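Local coordinates for periplasmic solute binding protein (Pectobacterium atrosepticum, PDB 4RY1) that probably captures a sugar in the periplasm and hands it to an ABC-type importer, at residues W42-I53 against M62-F72; I218-S226 against T378-Y386. All coordinates share one frame; numbering follows the deposited sequence.

The two contacts do not touch: their centres are 28 Å apart and their nearest atoms about 13 Å. Contact 1 joins segments only nine residues apart, and it packs helix 45-55 on strand 61-64 and the start of helix 69-74. Contact 2 closes a much longer loop: its segments are 152 residues apart, and it ties the short helix 221-225 to the C-terminal end of helix 371-385. Contact 1 is largely apolar and reaches a site where the side chain of D65 lies about 3 Å from a bound glycerol, probably from the crystallisation liquor, which may mark the ligand pocket. Contact 2 is mainly polar and partly buried, and waters bridge one side of it.

Contact 1. Residues W42-I53 against M62-F72; sequences WDGYLSRLSTQI and MRIDWNWLPQF
W68 meets W42, Y45, L46 and, more loosely, L49 with its indole. L46 CD1 stands over one face, 3.8 Å from the centroid of the six-membered ring, while D65 CB covers the opposite face. Y45 brings its ring to the indole edge, CD1 lying 3.7 Å from W68 CH2. W42 comes in rim to rim, the two indole planes only 18° apart, and its CH2 also reaches D65 OD2 at 3.6 Å. L46 CG is trans to the backbone N (chi1 175°), which carries the leucine methyls out over W68. The same CD1 touches F72 CE2 at 3.7 Å.

Four residues further on, F72 is a knob in the hole formed by L46, L49, S50 and I53. I53 CD1 makes a CH-pi contact over one face of the phenyl ring, 4.0 Å from its centroid. L49 spreads its branches, CD1 against M62 SD (3.6 Å) and CD2 against I64 CG2.

Y45 OH adds a polar bond to this largely apolar seam: it donates to R63 O at 2.7 Å, in the carbonyl plane and on a lone pair. S8 OG is a second partner of that hydroxyl. Behind the first shell, W10 packs against W42, Y45 and W68 and makes a cation-pi contact with R63, while D65 OD1 hydrogen-bonds the bound glycerol. Strands 33-40 and 61-64 both run parallel to strand 3-10, which lies between them, so helix 45-55 forms a beta-alpha-beta crossover, as expected in a lobe of the periplasmic binding protein fold, beside what may be the ligand pocket.

Contact 2. Residues I218-S226 against T378-Y386; sequences IPDQRYFSS and TTSLQKLDY
Q221 is gripped at both ends of its residue by helix 378-385. Its backbone N donates to D385 OD2 at 2.8 Å, meeting the anti side of the carboxylate and 31° out of its plane. Its side chain bends at chi2 (-79°) and sits as a knob among T378, L381, Q382 and D385, where OE1 accepts from Q382 NE2 at 2.8 Å. That bond is nearly straight, at 167°, and the two amides lie almost coplanar. At the far end of the amide, Q221 NE2 is held by G164 O. R222 NE donates to D385 O at 3.1 Å. D220 is the N-cap of helix 221-225, its OD1 accepting from Y223 N.

R222 supplies the CH-pi packing: its CG lies over the centre of the Y386 ring, 3.7 Å from the centroid, and the extended chain carries the guanidinium on across the same residue, with CD2 of Y386 against its face.

Water completes the seam. Water 1 donates to D220 OD2 and D385 O; water 2 links R222 NH2 to that same D385 O.

D385 OD2 thus takes one bond from Q221 N at the start of a helix and another from Y209 OH. These two partners would probably stabilise its negative charge despite D220 OD2 lying 5.0 Å from D385 OD2. The joint therefore relies on directional polar bonds more than on apolar burial.

Contact 1. Residues W42-I53 against M62-F72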
# COMPACT_ATOMS: atom_id res chain seq x y z
N TRP A 42 7.20 -5.76 10.31
CA TRP A 42 6.57 -4.47 10.07
C TRP A 42 6.14 -3.76 11.35
O TRP A 42 6.34 -2.56 11.49
CB TRP A 42 5.36 -4.72 9.20
CG TRP A 42 4.43 -3.62 9.11
CD1 TRP A 42 3.18 -3.55 9.65
CD2 TRP A 42 4.64 -2.40 8.42
NE1 TRP A 42 2.60 -2.35 9.34
CE2 TRP A 42 3.48 -1.62 8.58
CE3 TRP A 42 5.70 -1.88 7.68
CZ2 TRP A 42 3.35 -0.36 8.02
CZ3 TRP A 42 5.58 -0.63 7.13
CH2 TRP A 42 4.41 0.12 7.30
N ASP A 43 5.56 -4.51 12.27
CA ASP A 43 5.14 -3.94 13.55
C ASP A 43 6.37 -3.40 14.26
O ASP A 43 7.31 -4.15 14.52
CB ASP A 43 4.52 -5.00 14.46
CG ASP A 43 3.20 -5.51 13.95
OD1 ASP A 43 2.62 -4.89 13.03
OD2 ASP A 43 2.74 -6.53 14.48
N GLY A 44 6.37 -2.13 14.59
CA GLY A 44 7.53 -1.57 15.28
C GLY A 44 8.68 -1.07 14.42
O GLY A 44 9.60 -0.44 14.93
N TYR A 45 8.67 -1.35 13.12
CA TYR A 45 9.78 -0.90 12.26
C TYR A 45 9.91 0.64 12.22
O TYR A 45 10.98 1.19 12.42
CB TYR A 45 9.62 -1.46 10.85
CG TYR A 45 10.75 -1.13 9.90
CD1 TYR A 45 10.81 0.11 9.27
CD2 TYR A 45 11.73 -2.05 9.59
CE1 TYR A 45 11.82 0.43 8.38
CE2 TYR A 45 12.75 -1.73 8.70
CZ TYR A 45 12.78 -0.51 8.07
OH TYR A 45 13.77 -0.23 7.16
N LEU A 46 8.80 1.32 11.97
CA LEU A 46 8.83 2.77 11.90
C LEU A 46 9.26 3.39 13.24
O LEU A 46 10.10 4.29 13.27
CB LEU A 46 7.47 3.34 11.50
CG LEU A 46 7.38 4.87 11.52
CD1 LEU A 46 8.40 5.53 10.61
CD2 LEU A 46 5.98 5.30 11.12
N SER A 47 8.69 2.90 14.34
CA SER A 47 9.03 3.48 15.64
C SER A 47 10.54 3.26 15.95
O SER A 47 11.24 4.19 16.39
CB SER A 47 8.07 2.96 16.72
OG SER A 47 8.35 1.63 17.03
N ARG A 48 11.08 2.09 15.59
CA ARG A 48 12.51 1.82 15.78
C ARG A 48 13.37 2.74 14.90
O ARG A 48 14.40 3.27 15.34
CB ARG A 48 12.86 0.35 15.50
N LEU A 49 12.98 2.86 13.64
CA LEU A 49 13.73 3.68 12.69
C LEU A 49 13.74 5.13 13.12
O LEU A 49 14.76 5.80 13.05
CB LEU A 49 13.14 3.53 11.29
CG LEU A 49 13.86 4.38 10.23
CD1 LEU A 49 15.32 3.98 10.12
CD2 LEU A 49 13.14 4.30 8.88
N SER A 50 12.58 5.62 13.55
CA SER A 50 12.46 7.02 13.98
C SER A 50 13.40 7.31 15.16
O SER A 50 14.09 8.32 15.20
CB SER A 50 11.02 7.36 14.33
OG SER A 50 10.86 8.74 14.57
N THR A 51 13.44 6.38 16.09
CA THR A 51 14.34 6.48 17.24
C THR A 51 15.82 6.45 16.80
O THR A 51 16.64 7.24 17.25
CB THR A 51 14.02 5.42 18.29
OG1 THR A 51 12.69 5.62 18.76
CG2 THR A 51 15.03 5.49 19.46
N GLN A 52 16.16 5.54 15.89
CA GLN A 52 17.51 5.50 15.35
C GLN A 52 17.92 6.82 14.71
O GLN A 52 19.01 7.33 14.94
CB GLN A 52 17.63 4.41 14.27
CG GLN A 52 17.69 2.98 14.81
CD GLN A 52 17.72 1.95 13.69
OE1 GLN A 52 17.10 2.16 12.64
NE2 GLN A 52 18.41 0.85 13.91
N ILE A 53 17.06 7.32 13.83
CA ILE A 53 17.37 8.55 13.11
C ILE A 53 17.60 9.70 14.12
O ILE A 53 18.52 10.50 13.97
CB ILE A 53 16.28 8.87 12.08
CG1 ILE A 53 16.39 7.86 10.94
CG2 ILE A 53 16.40 10.31 11.57
CD1 ILE A 53 15.28 7.92 9.91
N MET A 62 18.01 2.03 4.11
CA MET A 62 16.75 1.74 4.80
C MET A 62 15.64 1.50 3.79
O MET A 62 15.43 2.31 2.89
CB MET A 62 16.33 2.94 5.64
CG MET A 62 17.30 3.32 6.76
SD MET A 62 17.22 5.10 7.30
CE MET A 62 18.29 5.75 5.98
N ARG A 63 14.86 0.45 4.00
CA ARG A 63 13.53 0.40 3.37
C ARG A 63 12.63 1.39 4.11
O ARG A 63 12.60 1.40 5.34
CB ARG A 63 12.92 -0.98 3.41
CG ARG A 63 11.69 -1.17 2.54
CD ARG A 63 10.96 -2.46 2.88
NE ARG A 63 9.72 -2.63 2.12
CZ ARG A 63 9.55 -3.45 1.09
NH1 ARG A 63 10.56 -4.18 0.65
NH2 ARG A 63 8.35 -3.51 0.51
N ILE A 64 11.90 2.21 3.37
CA ILE A 64 10.97 3.15 3.94
C ILE A 64 9.69 3.16 3.12
O ILE A 64 9.70 2.83 1.93
CB ILE A 64 11.52 4.57 4.03
CG1 ILE A 64 11.88 5.13 2.65
CG2 ILE A 64 12.70 4.65 5.01
CD1 ILE A 64 12.16 6.62 2.67
N ASP A 65 8.58 3.48 3.76
CA ASP A 65 7.35 3.75 3.05
C ASP A 65 7.36 5.18 2.50
O ASP A 65 7.86 6.11 3.15
CB ASP A 65 6.13 3.49 3.96
CG ASP A 65 5.28 2.28 3.56
OD1 ASP A 65 5.54 1.57 2.56
OD2 ASP A 65 4.32 2.01 4.28
N TRP A 66 6.77 5.35 1.32
CA TRP A 66 6.66 6.68 0.68
C TRP A 66 5.97 7.70 1.58
O TRP A 66 6.34 8.88 1.63
CB TRP A 66 5.95 6.53 -0.66
CG TRP A 66 5.45 7.77 -1.30
CD1 TRP A 66 6.16 8.64 -2.06
CD2 TRP A 66 4.11 8.24 -1.28
NE1 TRP A 66 5.33 9.65 -2.51
CE2 TRP A 66 4.06 9.40 -2.05
CE3 TRP A 66 2.93 7.77 -0.70
CZ2 TRP A 66 2.89 10.10 -2.25
CZ3 TRP A 66 1.76 8.46 -0.90
CH2 TRP A 66 1.75 9.61 -1.67
N ASN A 67 4.97 7.25 2.30
CA ASN A 67 4.20 8.15 3.15
C ASN A 67 4.91 8.55 4.43
O ASN A 67 4.36 9.34 5.20
CB ASN A 67 2.84 7.52 3.42
CG ASN A 67 2.95 6.08 3.76
OD1 ASN A 67 3.32 5.23 2.90
ND2 ASN A 67 2.65 5.75 4.98
N TRP A 68 6.14 8.06 4.61
CA TRP A 68 7.00 8.51 5.71
C TRP A 68 7.87 9.69 5.33
O TRP A 68 8.54 10.28 6.19
CB TRP A 68 7.90 7.40 6.26
CG TRP A 68 7.18 6.19 6.73
CD1 TRP A 68 5.83 6.03 6.96
CD2 TRP A 68 7.78 4.93 6.98
NE1 TRP A 68 5.57 4.75 7.34
CE2 TRP A 68 6.75 4.06 7.39
CE3 TRP A 68 9.10 4.45 6.94
CZ2 TRP A 68 7.00 2.72 7.71
CZ3 TRP A 68 9.34 3.13 7.28
CH2 TRP A 68 8.29 2.28 7.64
N LEU A 69 7.87 10.07 4.06
CA LEU A 69 8.70 11.19 3.63
C LEU A 69 8.30 12.53 4.27
O LEU A 69 9.18 13.34 4.56
CB LEU A 69 8.79 11.29 2.11
CG LEU A 69 9.58 10.19 1.42
CD1 LEU A 69 9.60 10.43 -0.08
CD2 LEU A 69 11.00 10.10 1.95
N PRO A 70 6.99 12.78 4.52
CA PRO A 70 6.72 14.04 5.27
C PRO A 70 7.41 14.12 6.63
O PRO A 70 8.05 15.12 6.95
CB PRO A 70 5.19 14.06 5.36
CG PRO A 70 4.79 13.34 4.11
CD PRO A 70 5.75 12.18 4.00
N GLN A 71 7.35 13.04 7.39
CA GLN A 71 7.99 12.99 8.72
C GLN A 71 9.49 13.18 8.63
O GLN A 71 10.08 13.97 9.36
CB GLN A 71 7.68 11.65 9.42
CG GLN A 71 8.49 11.47 10.70
CD GLN A 71 8.16 10.21 11.48
OE1 GLN A 71 7.21 9.45 11.16
NE2 GLN A 71 8.95 9.97 12.54
N PHE A 72 10.13 12.40 7.76
CA PHE A 72 11.59 12.35 7.73
C PHE A 72 12.27 13.40 6.85
O PHE A 72 13.46 13.72 7.06
CB PHE A 72 12.05 10.94 7.33
CG PHE A 72 11.75 9.88 8.36
CD1 PHE A 72 12.13 10.06 9.68
CD2 PHE A 72 11.07 8.72 8.01
CE1 PHE A 72 11.84 9.09 10.63
CE2 PHE A 72 10.80 7.74 8.94
CZ PHE A 72 11.18 7.94 10.27

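Contact 2. Residues I218-S226 against T378-Y386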
# COMPACT_ATOMS: atom_id res chain seq x y z
N ILE A 218 -19.44 -5.32 3.14
CA ILE A 218 -18.37 -5.59 4.08
C ILE A 218 -18.94 -5.87 5.47
O ILE A 218 -20.00 -5.37 5.80
CB ILE A 218 -17.37 -4.41 4.20
CG1 ILE A 218 -18.00 -3.20 4.89
CG2 ILE A 218 -16.77 -4.06 2.83
CD1 ILE A 218 -17.05 -2.03 5.04
N PRO A 219 -18.23 -6.64 6.29
CA PRO A 219 -18.63 -6.73 7.69
C PRO A 219 -18.33 -5.47 8.46
O PRO A 219 -17.46 -4.69 8.06
CB PRO A 219 -17.76 -7.86 8.26
CG PRO A 219 -17.17 -8.55 7.07
CD PRO A 219 -17.03 -7.44 6.04
N ASP A 220 -19.02 -5.28 9.57
CA ASP A 220 -18.82 -4.10 10.40
C ASP A 220 -17.66 -4.27 11.37
O ASP A 220 -16.98 -5.30 11.38
CB ASP A 220 -20.14 -3.71 11.10
CG ASP A 220 -20.54 -4.64 12.22
OD1 ASP A 220 -19.78 -5.57 12.56
OD2 ASP A 220 -21.65 -4.44 12.75
N GLN A 221 -17.41 -3.24 12.17
CA GLN A 221 -16.25 -3.28 13.06
C GLN A 221 -16.47 -4.20 14.28
O GLN A 221 -15.49 -4.65 14.89
CB GLN A 221 -15.83 -1.89 13.50
CG GLN A 221 -15.24 -1.09 12.36
CD GLN A 221 -13.82 -1.51 12.11
OE1 GLN A 221 -12.95 -1.26 12.94
NE2 GLN A 221 -13.57 -2.18 10.99
N ARG A 222 -17.73 -4.48 14.62
CA ARG A 222 -18.04 -5.49 15.65
C ARG A 222 -17.55 -6.87 15.19
O ARG A 222 -16.92 -7.62 15.95
CB ARG A 222 -19.53 -5.54 15.96
CG ARG A 222 -20.11 -4.27 16.58
CD ARG A 222 -21.59 -4.48 16.83
NE ARG A 222 -22.25 -3.43 17.58
CZ ARG A 222 -22.35 -3.37 18.91
NH1 ARG A 222 -21.76 -4.27 19.70
NH2 ARG A 222 -23.02 -2.38 19.46
N TYR A 223 -17.81 -7.18 13.93
CA TYR A 223 -17.36 -8.44 13.33
C TYR A 223 -15.84 -8.55 13.44
O TYR A 223 -15.29 -9.53 13.92
CB TYR A 223 -17.82 -8.54 11.88
CG TYR A 223 -17.31 -9.70 11.08
CD1 TYR A 223 -16.02 -9.68 10.55
CD2 TYR A 223 -18.12 -10.77 10.77
CE1 TYR A 223 -15.55 -10.71 9.76
CE2 TYR A 223 -17.66 -11.81 9.98
CZ TYR A 223 -16.36 -11.79 9.48
OH TYR A 223 -15.88 -12.80 8.67
N PHE A 224 -15.14 -7.52 12.97
CA PHE A 224 -13.67 -7.60 12.96
C PHE A 224 -13.09 -7.63 14.37
O PHE A 224 -12.12 -8.35 14.64
CB PHE A 224 -13.04 -6.54 12.05
CG PHE A 224 -13.26 -6.86 10.60
CD1 PHE A 224 -12.58 -7.92 10.01
CD2 PHE A 224 -14.22 -6.18 9.86
CE1 PHE A 224 -12.83 -8.27 8.69
CE2 PHE A 224 -14.45 -6.51 8.54
CZ PHE A 224 -13.78 -7.57 7.96
N SER A 225 -13.72 -6.91 15.29
CA SER A 225 -13.26 -6.90 16.67
C SER A 225 -13.33 -8.27 17.30
O SER A 225 -12.53 -8.57 18.19
CB SER A 225 -14.05 -5.91 17.50
OG SER A 225 -13.76 -4.58 17.08
N SER A 226 -14.26 -9.11 16.82
CA SER A 226 -14.43 -10.47 17.35
C SER A 226 -13.21 -11.34 17.10
O SER A 226 -13.06 -12.38 17.72
CB SER A 226 -15.71 -11.16 16.84
OG SER A 226 -15.56 -11.66 15.52
N THR A 378 -10.75 5.27 11.80
CA THR A 378 -11.04 3.93 12.31
C THR A 378 -11.94 3.97 13.54
O THR A 378 -12.97 3.28 13.61
CB THR A 378 -9.72 3.18 12.60
OG1 THR A 378 -8.99 3.05 11.36
CG2 THR A 378 -9.97 1.81 13.21
N THR A 379 -11.57 4.82 14.49
CA THR A 379 -12.38 5.02 15.70
C THR A 379 -13.76 5.63 15.38
O THR A 379 -14.76 5.29 16.02
CB THR A 379 -11.60 5.79 16.78
OG1 THR A 379 -11.21 7.07 16.30
CG2 THR A 379 -10.37 5.01 17.20
N SER A 380 -13.81 6.49 14.38
CA SER A 380 -15.10 7.06 13.94
C SER A 380 -16.01 5.97 13.40
O SER A 380 -17.20 5.96 13.70
CB SER A 380 -14.91 8.13 12.87
OG SER A 380 -14.18 9.23 13.38
N LEU A 381 -15.46 5.07 12.59
CA LEU A 381 -16.26 3.93 12.09
C LEU A 381 -16.78 3.05 13.23
O LEU A 381 -17.91 2.58 13.19
CB LEU A 381 -15.45 3.06 11.11
CG LEU A 381 -14.92 3.82 9.90
CD1 LEU A 381 -14.22 2.82 9.00
CD2 LEU A 381 -15.95 4.62 9.14
N GLN A 382 -15.93 2.85 14.23
CA GLN A 382 -16.29 2.08 15.42
C GLN A 382 -17.42 2.77 16.20
O GLN A 382 -18.34 2.12 16.62
CB GLN A 382 -15.05 1.79 16.26
CG GLN A 382 -14.17 0.78 15.53
CD GLN A 382 -12.75 0.67 16.03
OE1 GLN A 382 -12.34 1.31 16.99
NE2 GLN A 382 -11.98 -0.20 15.35
N LYS A 383 -17.37 4.08 16.31
CA LYS A 383 -18.46 4.83 16.93
C LYS A 383 -19.79 4.56 16.23
O LYS A 383 -20.83 4.32 16.88
CB LYS A 383 -18.15 6.33 16.93
CG LYS A 383 -17.38 6.77 18.17
CD LYS A 383 -16.61 8.08 18.03
CE LYS A 383 -17.08 8.96 16.88
NZ LYS A 383 -16.50 10.33 16.90
N LEU A 384 -19.77 4.61 14.90
CA LEU A 384 -20.96 4.29 14.09
C LEU A 384 -21.44 2.87 14.32
O LEU A 384 -22.60 2.64 14.63
CB LEU A 384 -20.74 4.52 12.60
CG LEU A 384 -20.59 5.96 12.13
CD1 LEU A 384 -20.25 5.97 10.65
CD2 LEU A 384 -21.87 6.74 12.40
N ASP A 385 -20.54 1.92 14.15
CA ASP A 385 -20.88 0.50 14.16
C ASP A 385 -21.30 -0.07 15.52
O ASP A 385 -22.01 -1.08 15.57
CB ASP A 385 -19.71 -0.32 13.63
CG ASP A 385 -19.51 -0.17 12.13
OD1 ASP A 385 -20.32 0.49 11.45
OD2 ASP A 385 -18.50 -0.71 11.64
N TYR A 386 -20.83 0.56 16.59
CA TYR A 386 -21.24 0.20 17.97
C TYR A 386 -22.46 1.01 18.47
O TYR A 386 -22.84 0.90 19.64
CB TYR A 386 -20.04 0.32 18.92
CG TYR A 386 -19.06 -0.85 18.82
CD1 TYR A 386 -18.12 -0.92 17.78
CD2 TYR A 386 -19.08 -1.89 19.74
CE1 TYR A 386 -17.24 -1.98 17.67
CE2 TYR A 386 -18.19 -2.95 19.64
CZ TYR A 386 -17.28 -2.98 18.60
OH TYR A 386 -16.40 -4.02 18.48
O HOH W 1 -23.15 -2.37 13.40
O HOH W 2 -24.70 -1.33 17.17